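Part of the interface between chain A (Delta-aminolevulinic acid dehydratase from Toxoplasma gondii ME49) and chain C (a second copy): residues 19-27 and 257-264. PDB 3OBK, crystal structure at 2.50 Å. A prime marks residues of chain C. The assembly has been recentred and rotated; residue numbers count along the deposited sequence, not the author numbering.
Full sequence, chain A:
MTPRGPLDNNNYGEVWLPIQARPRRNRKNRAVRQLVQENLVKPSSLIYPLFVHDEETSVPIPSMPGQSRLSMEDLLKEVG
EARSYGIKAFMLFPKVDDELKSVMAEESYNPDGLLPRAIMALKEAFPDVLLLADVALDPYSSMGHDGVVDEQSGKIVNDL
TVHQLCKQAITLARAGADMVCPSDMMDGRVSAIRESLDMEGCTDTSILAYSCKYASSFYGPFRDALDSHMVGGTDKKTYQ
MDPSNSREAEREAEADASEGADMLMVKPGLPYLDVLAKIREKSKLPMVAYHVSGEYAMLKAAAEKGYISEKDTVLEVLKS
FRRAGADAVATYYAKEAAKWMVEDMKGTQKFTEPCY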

ATOM      1  N   ILE A  19      31.818  -7.568   0.621  1.00 36.80           N
ATOM      2  CA  ILE A  19      30.511  -6.938   0.503  1.00 35.66           C
ATOM      3  C   ILE A  19      30.469  -5.882  -0.625  1.00 35.08           C
ATOM      4  O   ILE A  19      31.410  -5.107  -0.802  1.00 35.19           O
ATOM      5  N   GLN A  20      29.376  -5.863  -1.395  1.00 34.51           N
ATOM      6  CA  GLN A  20      29.272  -4.958  -2.551  1.00 34.07           C
ATOM      7  C   GLN A  20      28.803  -3.571  -2.096  1.00 32.16           C
ATOM      8  O   GLN A  20      29.486  -2.570  -2.324  1.00 32.13           O
ATOM      9  N   ALA A  21      27.658  -3.524  -1.425  1.00 30.15           N
ATOM     10  CA  ALA A  21      27.107  -2.260  -0.957  1.00 28.71           C
ATOM     11  C   ALA A  21      27.836  -1.845   0.328  1.00 27.70           C
ATOM     12  O   ALA A  21      28.122  -2.701   1.167  1.00 28.52           O
ATOM     13  N   ARG A  22      28.135  -0.544   0.449  1.00 25.91           N
ATOM     14  CA  ARG A  22      28.880   0.042   1.570  1.00 24.56           C
ATOM     15  C   ARG A  22      28.333   1.456   1.828  1.00 23.16           C
ATOM     16  O   ARG A  22      28.723   2.401   1.142  1.00 22.16           O
ATOM     17  N   PRO A  23      27.371   1.592   2.763  1.00 22.41           N
ATOM     18  CA  PRO A  23      26.739   2.897   3.075  1.00 21.37           C
ATOM     19  C   PRO A  23      27.715   3.982   3.515  1.00 20.86           C
ATOM     20  O   PRO A  23      27.438   5.169   3.324  1.00 19.32           O
ATOM     21  N   ARG A  24      28.841   3.567   4.095  1.00 20.86           N
ATOM     22  CA  ARG A  24      29.881   4.518   4.508  1.00 20.56           C
ATOM     23  C   ARG A  24      30.447   5.359   3.364  1.00 20.12           C
ATOM     24  O   ARG A  24      30.937   6.455   3.610  1.00 19.28           O
ATOM     25  N   ARG A  25      30.401   4.857   2.132  1.00 20.04           N
ATOM     26  CA  ARG A  25      30.880   5.636   1.000  1.00 20.07           C
ATOM     27  C   ARG A  25      30.096   6.946   0.829  1.00 19.08           C
ATOM     28  O   ARG A  25      30.655   7.953   0.463  1.00 18.79           O
ATOM     29  N   ASN A  26      28.806   6.946   1.111  1.00 18.50           N
ATOM     30  CA  ASN A  26      28.039   8.183   1.036  1.00 18.11           C
ATOM     31  C   ASN A  26      28.211   9.035   2.280  1.00 17.76           C
ATOM     32  O   ASN A  26      27.546  10.050   2.416  1.00 17.11           O
ATOM     33  N   ARG A  27      29.116   8.636   3.172  1.00 18.25           N
ATOM     34  CA  ARG A  27      29.500   9.459   4.328  1.00 18.38           C
ATOM     35  C   ARG A  27      30.964   9.964   4.284  1.00 18.69           C
ATOM     36  O   ARG A  27      31.368  10.727   5.136  1.00 18.89           O
TER
ATOM     37  N   ALA C 257      20.843  -0.947  -7.679  1.00 15.69           N
ATOM     38  CA  ALA C 257      20.911  -0.913  -6.221  1.00 15.78           C
ATOM     39  C   ALA C 257      21.490  -2.234  -5.694  1.00 17.00           C
ATOM     40  O   ALA C 257      22.407  -2.212  -4.865  1.00 17.26           O
ATOM     41  N   SER C 258      20.999  -3.379  -6.177  1.00 17.74           N
ATOM     42  CA  SER C 258      21.490  -4.669  -5.637  1.00 19.30           C
ATOM     43  C   SER C 258      22.896  -5.065  -6.145  1.00 18.94           C
ATOM     44  O   SER C 258      23.558  -5.913  -5.543  1.00 18.80           O
ATOM     45  N   GLU C 259      23.328  -4.441  -7.244  1.00 18.49           N
ATOM     46  CA  GLU C 259      24.702  -4.590  -7.771  1.00 18.98           C
ATOM     47  C   GLU C 259      25.736  -3.760  -6.976  1.00 18.43           C
ATOM     48  O   GLU C 259      26.948  -3.946  -7.122  1.00 19.47           O
ATOM     49  N   GLY C 260      25.268  -2.864  -6.116  1.00 17.39           N
ATOM     50  CA  GLY C 260      26.150  -2.181  -5.162  1.00 17.01           C
ATOM     51  C   GLY C 260      26.343  -0.673  -5.354  1.00 15.66           C
ATOM     52  O   GLY C 260      27.062  -0.036  -4.574  1.00 15.24           O
ATOM     53  N   ALA C 261      25.664  -0.099  -6.344  1.00 13.92           N
ATOM     54  CA  ALA C 261      25.771   1.334  -6.632  1.00 13.40           C
ATOM     55  C   ALA C 261      25.520   2.207  -5.413  1.00 12.83           C
ATOM     56  O   ALA C 261      24.756   1.842  -4.528  1.00 13.07           O
ATOM     57  N   ASP C 262      26.171   3.361  -5.393  1.00 12.47           N
ATOM     58  CA  ASP C 262      25.988   4.347  -4.316  1.00 12.61           C
ATOM     59  C   ASP C 262      24.880   5.380  -4.571  1.00 11.99           C
ATOM     60  O   ASP C 262      24.249   5.830  -3.646  1.00 12.65           O
ATOM     61  N   MET C 263      24.696   5.797  -5.816  1.00 12.24           N
ATOM     62  CA  MET C 263      23.618   6.714  -6.192  1.00 12.00           C
ATOM     63  C   MET C 263      23.082   6.299  -7.560  1.00 11.82           C
ATOM     64  O   MET C 263      23.753   5.619  -8.325  1.00 11.54           O
ATOM     65  N   LEU C 264      21.869   6.751  -7.849  1.00 11.57           N
ATOM     66  CA  LEU C 264      21.157   6.421  -9.051  1.00 11.16           C
ATOM     67  C   LEU C 264      20.916   7.703  -9.806  1.00 10.95           C
ATOM     68  O   LEU C 264      20.361   8.632  -9.242  1.00 11.20           O
TER

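The contact is organised around Asp262′, whose CA-to-CB bond points toward chain A and which loses more surface to the other stretch than any other residue here. Its chi1 of -58° (m) and chi2 of -70° bring OD1 to Arg25, where NE donates a nearly straight hydrogen bond of 2.8 Å to OD1 as part of a salt bridge. The carboxylate oxygen lies at the edge of the guanidinium, near its plane, where an N-H can aim directly at it.

Arg25 belongs to a short 3-10 segment, residues 23-26, that directs Arg25 and Asn26 toward chain C while Pro23 and Arg24 point away. Its side chain runs m, t, m through chi1 to chi3. The m turn at chi3, with chi4 at -110°, folds the guanidinium back over its own loop, so that Arg25 NH1 can donate to the backbone O of Gln20 at 2.9 Å. An arginine suits this place because one planar group supplies several donors: NE serves the partner chain, NH1 braces its own loop, and NH2 is bonded elsewhere.

Asn26, with chi1 at -69° (m) and chi2 at -21°, presents its amide to the backbone next door. Its ND2 donates to Asp262′ O at 3.1 Å and 171°, while its OD1 lies 3.6 Å from Met263′ CE. The CA-to-CB bond of Met263′ runs sideways, but its m, t, t chain carries the terminal methyl closer to chain A.

At the other end of the contact, Ala21 lies opposite Gly260′, their CA atoms 4.3 Å apart. Gly260′ closes the preceding helix in a Schellman motif, and its phi of 113° by itself favours glycine, since a CB would jam against the preceding carbonyl; an ideal CB would also sit a tight 3.2 Å from Gln20 CB. Gln20 points toward this helix end, chi1 at -67° (m) and chi2 off-well at -134°. Its NE2 comes within 3.0 Å of Glu259′ O, but the angle is too poor for a hydrogen bond; NE2 finds its partner elsewhere.

Two waters fill the polar space between the loops. Water 1 accepts from Arg25 NH1 (3.2 Å) and weakly from Arg22 N (3.3 Å), and lies within hydrogen-bonding reach of Gly260′ O (2.9 Å) and Asp262′ OD1 (2.7 Å). Water 2 links Arg22 O (2.8 Å) with Asp262′ OD1 (3.1 Å), two acceptors that could not bond directly. The CA-to-CB bond of Arg22 runs sideways and the end of its side chain leads off from chain C, so Arg22 contributes here through its backbone.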

ATOM      1  CB  ILE A  19      30.088  -6.320   1.866  1.00 34.86           C
ATOM      2  CG1 ILE A  19      28.617  -5.907   1.827  1.00 35.04           C
ATOM      3  CG2 ILE A  19      30.988  -5.148   2.251  1.00 33.94           C
ATOM      4  CD1 ILE A  19      27.990  -5.630   3.224  1.00 35.79           C
ATOM      5  CB  GLN A  20      28.344  -5.528  -3.643  1.00 34.66           C
ATOM      6  CG  GLN A  20      28.887  -6.791  -4.345  1.00 37.94           C
ATOM      7  CD  GLN A  20      28.762  -6.743  -5.893  1.00 41.44           C
ATOM      8  OE1 GLN A  20      29.778  -6.658  -6.624  1.00 41.72           O
ATOM      9  NE2 GLN A  20      27.518  -6.799  -6.386  1.00 40.71           N
ATOM     10  CB  ALA A  21      25.585  -2.369  -0.736  1.00 27.14           C
ATOM     11  CB  ARG A  22      30.375   0.154   1.221  1.00 25.17           C
ATOM     12  CG  ARG A  22      31.154  -1.151   1.152  1.00 25.84           C
ATOM     13  CD  ARG A  22      32.642  -0.910   0.890  1.00 25.80           C
ATOM     14  NE  ARG A  22      33.401  -2.163   0.753  1.00 26.13           N
ATOM     15  CZ  ARG A  22      34.081  -2.777   1.722  1.00 26.93           C
ATOM     16  NH1 ARG A  22      34.126  -2.284   2.954  1.00 27.37           N
ATOM     17  NH2 ARG A  22      34.719  -3.918   1.464  1.00 29.05           N
ATOM     18  CB  PRO A  23      25.770   2.558   4.213  1.00 20.90           C
ATOM     19  CG  PRO A  23      25.354   1.154   3.891  1.00 21.84           C
ATOM     20  CD  PRO A  23      26.569   0.472   3.291  1.00 22.45           C
ATOM     21  CB  ARG A  24      31.036   3.800   5.214  1.00 21.20           C
ATOM     22  CG  ARG A  24      30.703   3.357   6.640  1.00 20.80           C
ATOM     23  CD  ARG A  24      31.949   2.804   7.363  1.00 21.87           C
ATOM     24  NE  ARG A  24      32.994   3.824   7.491  1.00 21.98           N
ATOM     25  CZ  ARG A  24      34.285   3.596   7.740  1.00 22.76           C
ATOM     26  NH1 ARG A  24      35.128   4.621   7.813  1.00 22.99           N
ATOM     27  NH2 ARG A  24      34.754   2.373   7.932  1.00 23.33           N
ATOM     28  CB  ARG A  25      30.824   4.821  -0.286  1.00 20.92           C
ATOM     29  CG  ARG A  25      31.992   3.840  -0.501  1.00 21.52           C
ATOM     30  CD  ARG A  25      31.987   3.296  -1.941  1.00 21.65           C
ATOM     31  NE  ARG A  25      30.895   2.343  -2.158  1.00 21.47           N
ATOM     32  CZ  ARG A  25      31.036   1.026  -2.334  1.00 23.56           C
ATOM     33  NH1 ARG A  25      29.945   0.295  -2.500  1.00 24.24           N
ATOM     34  NH2 ARG A  25      32.232   0.422  -2.323  1.00 22.92           N
ATOM     35  CB  ASN A  26      26.558   7.911   0.778  1.00 17.68           C
ATOM     36  CG  ASN A  26      26.297   7.360  -0.616  1.00 18.62           C
ATOM     37  OD1 ASN A  26      27.101   7.518  -1.529  1.00 17.38           O
ATOM     38  ND2 ASN A  26      25.150   6.717  -0.780  1.00 18.82           N
ATOM     39  CB  ARG A  27      29.267   8.679   5.638  1.00 18.58           C
ATOM     40  CG  ARG A  27      27.913   8.033   5.766  1.00 17.96           C
ATOM     41  CD  ARG A  27      27.631   7.397   7.168  1.00 18.25           C
ATOM     42  NE  ARG A  27      26.401   6.632   7.012  1.00 18.32           N
ATOM     43  CZ  ARG A  27      26.252   5.314   7.136  1.00 19.01           C
ATOM     44  NH1 ARG A  27      27.215   4.541   7.587  1.00 19.56           N
ATOM     45  NH2 ARG A  27      25.075   4.777   6.849  1.00 20.20           N
TER
ATOM     46  CB  ALA C 257      19.562  -0.624  -5.612  1.00 14.88           C
ATOM     47  CB  SER C 258      20.485  -5.801  -5.878  1.00 20.23           C
ATOM     48  OG  SER C 258      20.196  -5.933  -7.262  1.00 22.94           O
ATOM     49  CB  GLU C 259      24.760  -4.269  -9.284  1.00 18.64           C
ATOM     50  CG  GLU C 259      24.158  -5.380 -10.193  1.00 20.15           C
ATOM     51  CD  GLU C 259      24.160  -5.048 -11.730  1.00 23.28           C
ATOM     52  OE1 GLU C 259      25.028  -4.258 -12.212  1.00 23.18           O
ATOM     53  OE2 GLU C 259      23.275  -5.583 -12.463  1.00 24.43           O
ATOM     54  CB  ALA C 261      24.830   1.727  -7.757  1.00 12.43           C
ATOM     55  CB  ASP C 262      27.302   5.081  -4.071  1.00 12.37           C
ATOM     56  CG  ASP C 262      28.423   4.136  -3.704  1.00 13.76           C
ATOM     57  OD1 ASP C 262      28.376   3.572  -2.570  1.00 13.91           O
ATOM     58  OD2 ASP C 262      29.332   3.956  -4.556  1.00 12.39           O
ATOM     59  CB  MET C 263      24.115   8.171  -6.285  1.00 11.86           C
ATOM     60  CG  MET C 263      24.892   8.635  -5.076  1.00 13.49           C
ATOM     61  SD  MET C 263      25.532  10.319  -5.113  1.00 14.16           S
ATOM     62  CE  MET C 263      26.284  10.361  -3.493  1.00 14.66           C
ATOM     63  CB  LEU C 264      19.828   5.771  -8.679  1.00 10.61           C
ATOM     64  CG  LEU C 264      19.905   4.420  -7.933  1.00 11.05           C
ATOM     65  CD1 LEU C 264      18.487   3.730  -7.862  1.00  9.78           C
ATOM     66  CD2 LEU C 264      20.908   3.496  -8.567  1.00  9.95           C
TER
HETATM   67  O   HOH W   1      26.925   1.376  -1.994  1.00  2.00           O
HETATM   68  O   HOH W   2      26.692   3.996  -0.051  1.00 13.32           O